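Local structure of uncharacterized protein (Cytophaga hutchinsonii, 3OMT) at residues K8-K14 / W41-Q47. The protein is of unknown function but, as a putative Xre-family antitoxin with a helix-turn-helix fold, probably binds DNA as part of a toxin-antitoxin system. Residues are numbered along the deposited sequence; the frame is centred on the assembly and turned at random.
Sequences KIFNRLK and WCTNDVQ
Two asparagines carry this contact. N44 OD1 accepts from F10 N (2.9 Å) and N11 N (3.0 Å), while N44 ND2 donates to N11 O (3.0 Å). The N11 side chain (chi1 p) answers: its ND2 donates to W41 O and to Q47 OE1, both at 2.9 Å, and its OD1 takes L13 N at 2.9 Å, an Asx turn leading into helix 13-20. Q47 NE2 also donates to N44 OD1 (3.0 Å). N44, at phi/psi 60°/28°, is C-prime of the Schellman motif ending helix 35-42 and points toward irregular loop 8-11, where only I9 and N11 are extended. CA atoms lie 5.9 Å apart for I9-N44, 5.1 Å for K14-C42. One water joins N11 OD1 (2.8 Å), K14 N (3.0 Å) and C42 O (2.8 Å); another, K8 O (2.6 Å) and N44 O (2.9 Å). L13 CD2 packs 3.8 Å from both W41 CE3 and C42 SG; F10 meets F54 of the second subunit edge-to-face. The N-terminal arm is thus tied to the C-terminal end of helix 35-42, consistent with an all-helical Xre-type helix-turn-helix domain.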
ATOM      1  N   LYS A   8     -11.134   2.076   9.189  1.00  8.64           N
ATOM      2  CA  LYS A   8     -10.197   2.990   9.828  0.60  8.99           C
ATOM      3  C   LYS A   8      -8.778   2.439   9.884  1.00  8.81           C
ATOM      4  O   LYS A   8      -7.814   3.217  10.016  1.00 10.48           O
ATOM      5  CB  LYS A   8     -10.647   3.290  11.233  0.60  9.00           C
ATOM      6  CG  LYS A   8     -11.960   4.043  11.264  0.60 12.15           C
ATOM      7  CD  LYS A   8     -12.345   4.320  12.690  0.60 16.51           C
ATOM      8  CE  LYS A   8     -13.731   4.888  12.753  0.60 19.66           C
ATOM      9  NZ  LYS A   8     -13.867   6.208  12.053  0.60 24.17           N
ATOM     10  N   ILE A   9      -8.646   1.122   9.795  1.00  7.82           N
ATOM     11  CA  ILE A   9      -7.383   0.439   9.924  1.00  8.06           C
ATOM     12  C   ILE A   9      -6.908  -0.072   8.570  1.00  7.25           C
ATOM     13  O   ILE A   9      -7.564  -0.895   7.961  1.00  8.28           O
ATOM     14  CB  ILE A   9      -7.474  -0.738  10.935  1.00  6.90           C
ATOM     15  CG1 ILE A   9      -7.915  -0.235  12.328  1.00  8.23           C
ATOM     16  CG2 ILE A   9      -6.090  -1.459  10.996  1.00  8.05           C
ATOM     17  CD1 ILE A   9      -6.985   0.873  12.920  1.00 10.17           C
ATOM     18  N   PHE A  10      -5.747   0.409   8.129  1.00  6.86           N
ATOM     19  CA  PHE A  10      -5.177   0.099   6.827  1.00  6.11           C
ATOM     20  C   PHE A  10      -3.797  -0.524   6.960  1.00  5.43           C
ATOM     21  O   PHE A  10      -3.445  -1.445   6.187  1.00  7.82           O
ATOM     22  CB  PHE A  10      -5.071   1.363   5.961  1.00  6.06           C
ATOM     23  CG  PHE A  10      -6.387   2.012   5.664  1.00  6.12           C
ATOM     24  CD1 PHE A  10      -7.040   1.772   4.472  1.00  7.43           C
ATOM     25  CD2 PHE A  10      -6.940   2.890   6.575  1.00  7.22           C
ATOM     26  CE1 PHE A  10      -8.258   2.379   4.205  1.00  8.88           C
ATOM     27  CE2 PHE A  10      -8.124   3.568   6.299  1.00  8.73           C
ATOM     28  CZ  PHE A  10      -8.806   3.275   5.126  1.00  8.27           C
ATOM     29  N   ASN A  11      -2.998  -0.054   7.914  1.00  6.96           N
ATOM     30  CA  ASN A  11      -1.662  -0.581   8.090  1.00  6.95           C
ATOM     31  C   ASN A  11      -1.549  -1.293   9.423  1.00  7.19           C
ATOM     32  O   ASN A  11      -2.329  -1.047  10.359  1.00  7.85           O
ATOM     33  CB  ASN A  11      -0.575   0.512   7.852  1.00  6.78           C
ATOM     34  CG  ASN A  11      -0.368   1.427   9.045  1.00  6.17           C
ATOM     35  OD1 ASN A  11       0.113   0.977  10.097  1.00  7.39           O
ATOM     36  ND2 ASN A  11      -0.737   2.719   8.905  1.00  8.09           N
ATOM     37  N   ARG A  12      -0.553  -2.152   9.505  1.00  8.21           N
ATOM     38  CA  ARG A  12      -0.170  -2.774  10.759  1.00  8.81           C
ATOM     39  C   ARG A  12       1.310  -2.505  11.129  1.00  8.28           C
ATOM     40  O   ARG A  12       2.009  -3.367  11.721  1.00  8.23           O
ATOM     41  CB  ARG A  12      -0.527  -4.238  10.765  1.00  9.92           C
ATOM     42  CG  ARG A  12       0.021  -5.026   9.654  1.00  9.39           C
ATOM     43  CD  ARG A  12      -0.426  -6.519   9.669  1.00  9.37           C
ATOM     44  NE  ARG A  12      -0.032  -7.245  10.875  1.00  8.63           N
ATOM     45  CZ  ARG A  12       1.142  -7.854  11.058  1.00  9.25           C
ATOM     46  NH1 ARG A  12       2.037  -7.832  10.103  1.00  8.17           N
ATOM     47  NH2 ARG A  12       1.402  -8.535  12.190  1.00 11.32           N
ATOM     48  N   LEU A  13       1.741  -1.272  10.878  1.00  8.08           N
ATOM     49  CA  LEU A  13       3.095  -0.857  11.207  1.00  8.62           C
ATOM     50  C   LEU A  13       3.421  -1.005  12.683  1.00  8.60           C
ATOM     51  O   LEU A  13       4.488  -1.516  13.028  1.00  8.93           O
ATOM     52  CB  LEU A  13       3.346   0.560  10.759  1.00  9.24           C
ATOM     53  CG  LEU A  13       4.737   1.122  11.080  1.00  9.36           C
ATOM     54  CD1 LEU A  13       5.867   0.263  10.478  1.00 10.64           C
ATOM     55  CD2 LEU A  13       4.790   2.588  10.559  1.00  9.60           C
ATOM     56  N   LYS A  14       2.497  -0.613  13.550  1.00  8.73           N
ATOM     57  CA  LYS A  14       2.723  -0.694  14.992  1.00  9.15           C
ATOM     58  C   LYS A  14       3.068  -2.143  15.356  1.00  8.78           C
ATOM     59  O   LYS A  14       3.997  -2.396  16.105  1.00 10.18           O
ATOM     60  CB  LYS A  14       1.508  -0.209  15.778  1.00 11.37           C
ATOM     61  CG  LYS A  14       1.690  -0.257  17.283  1.00 16.37           C
ATOM     62  CD  LYS A  14       0.432   0.267  18.014  1.00 22.86           C
ATOM     63  CE  LYS A  14       0.573   0.190  19.540  1.00 28.26           C
ATOM     64  NZ  LYS A  14      -0.248   1.241  20.202  1.00 31.17           N
ATOM     65  N   TRP A  41       1.322   7.481  11.232  1.00  9.84           N
ATOM     66  CA  TRP A  41       1.247   6.200  10.524  1.00  9.92           C
ATOM     67  C   TRP A  41       0.815   5.105  11.537  1.00 10.26           C
ATOM     68  O   TRP A  41      -0.069   4.269  11.275  1.00  8.84           O
ATOM     69  CB  TRP A  41       2.584   5.760   9.946  1.00  9.55           C
ATOM     70  CG  TRP A  41       3.177   6.614   8.896  1.00  9.11           C
ATOM     71  CD1 TRP A  41       2.545   7.525   8.091  1.00 10.59           C
ATOM     72  CD2 TRP A  41       4.550   6.624   8.515  1.00 11.27           C
ATOM     73  NE1 TRP A  41       3.458   8.099   7.223  1.00 11.78           N
ATOM     74  CE2 TRP A  41       4.692   7.578   7.477  1.00 11.88           C
ATOM     75  CE3 TRP A  41       5.691   5.929   8.967  1.00 10.42           C
ATOM     76  CZ2 TRP A  41       5.925   7.865   6.879  1.00 11.74           C
ATOM     77  CZ3 TRP A  41       6.934   6.222   8.334  1.00 10.70           C
ATOM     78  CH2 TRP A  41       7.018   7.179   7.305  1.00 10.70           C
ATOM     79  N   CYS A  42       1.498   5.064  12.672  1.00 10.37           N
ATOM     80  CA  CYS A  42       1.298   3.970  13.607  1.00 11.50           C
ATOM     81  C   CYS A  42      -0.113   3.945  14.198  1.00 10.79           C
ATOM     82  O   CYS A  42      -0.674   2.866  14.454  1.00 11.64           O
ATOM     83  CB  CYS A  42       2.354   4.035  14.726  1.00 12.82           C
ATOM     84  SG  CYS A  42       3.982   3.548  14.115  1.00 19.31           S
ATOM     85  N   THR A  43      -0.720   5.112  14.350  1.00 10.52           N
ATOM     86  CA  THR A  43      -2.096   5.177  14.826  1.00 10.40           C
ATOM     87  C   THR A  43      -3.159   5.106  13.714  1.00  9.85           C
ATOM     88  O   THR A  43      -4.374   5.250  13.982  1.00 11.58           O
ATOM     89  CB  THR A  43      -2.337   6.411  15.696  1.00 11.00           C
ATOM     90  OG1 THR A  43      -1.988   7.576  14.962  1.00 12.96           O
ATOM     91  CG2 THR A  43      -1.493   6.367  16.954  1.00 12.80           C
ATOM     92  N   ASN A  44      -2.733   4.874  12.475  1.00  8.86           N
ATOM     93  CA  ASN A  44      -3.616   4.807  11.330  1.00  8.76           C
ATOM     94  C   ASN A  44      -4.387   6.098  11.112  1.00 10.13           C
ATOM     95  O   ASN A  44      -5.472   6.099  10.527  1.00 11.29           O
ATOM     96  CB  ASN A  44      -4.563   3.579  11.409  1.00  9.06           C
ATOM     97  CG  ASN A  44      -3.945   2.341  10.785  1.00  8.65           C
ATOM     98  OD1 ASN A  44      -3.954   2.206   9.561  1.00  7.90           O
ATOM     99  ND2 ASN A  44      -3.358   1.450  11.630  1.00  9.38           N
ATOM    100  N   ASP A  45      -3.780   7.203  11.547  1.00 10.32           N
ATOM    101  CA  ASP A  45      -4.343   8.527  11.246  1.00 11.75           C
ATOM    102  C   ASP A  45      -3.974   9.059   9.890  1.00 12.70           C
ATOM    103  O   ASP A  45      -4.794   9.722   9.249  1.00 15.02           O
ATOM    104  CB  ASP A  45      -3.967   9.467  12.346  1.00 12.56           C
ATOM    105  CG  ASP A  45      -4.754   9.186  13.625  1.00 15.85           C
ATOM    106  OD1 ASP A  45      -6.003   9.280  13.593  1.00 22.74           O
ATOM    107  OD2 ASP A  45      -4.156   8.915  14.671  1.00 19.16           O
ATOM    108  N   VAL A  46      -2.743   8.798   9.447  1.00 12.30           N
ATOM    109  CA  VAL A  46      -2.279   9.202   8.137  1.00 12.94           C
ATOM    110  C   VAL A  46      -1.560   7.971   7.586  1.00 11.96           C
ATOM    111  O   VAL A  46      -0.792   7.308   8.307  1.00 14.45           O
ATOM    112  CB  VAL A  46      -1.273  10.367   8.212  1.00 13.86           C
ATOM    113  CG1 VAL A  46      -0.689  10.686   6.787  1.00 17.64           C
ATOM    114  CG2 VAL A  46      -1.937  11.591   8.789  1.00 14.82           C
ATOM    115  N   GLN A  47      -1.808   7.647   6.331  1.00  9.33           N
ATOM    116  CA  GLN A  47      -1.163   6.505   5.724  1.00  9.17           C
ATOM    117  C   GLN A  47       0.079   6.930   4.959  1.00  9.94           C
ATOM    118  O   GLN A  47       0.081   7.953   4.256  1.00 11.30           O
ATOM    119  CB  GLN A  47      -2.098   5.733   4.766  1.00  9.47           C
ATOM    120  CG  GLN A  47      -3.391   5.299   5.417  1.00  9.82           C
ATOM    121  CD  GLN A  47      -3.106   4.383   6.602  1.00  9.65           C
ATOM    122  OE1 GLN A  47      -2.160   3.606   6.562  1.00  9.71           O
ATOM    123  NE2 GLN A  47      -3.917   4.479   7.653  1.00  8.95           N
TER
HETATM  124  O   HOH W   1      -8.168   5.796   9.571  1.00 25.19           O
HETATM  125  O   HOH W   2      -0.121   0.648  12.851  1.00  8.50           O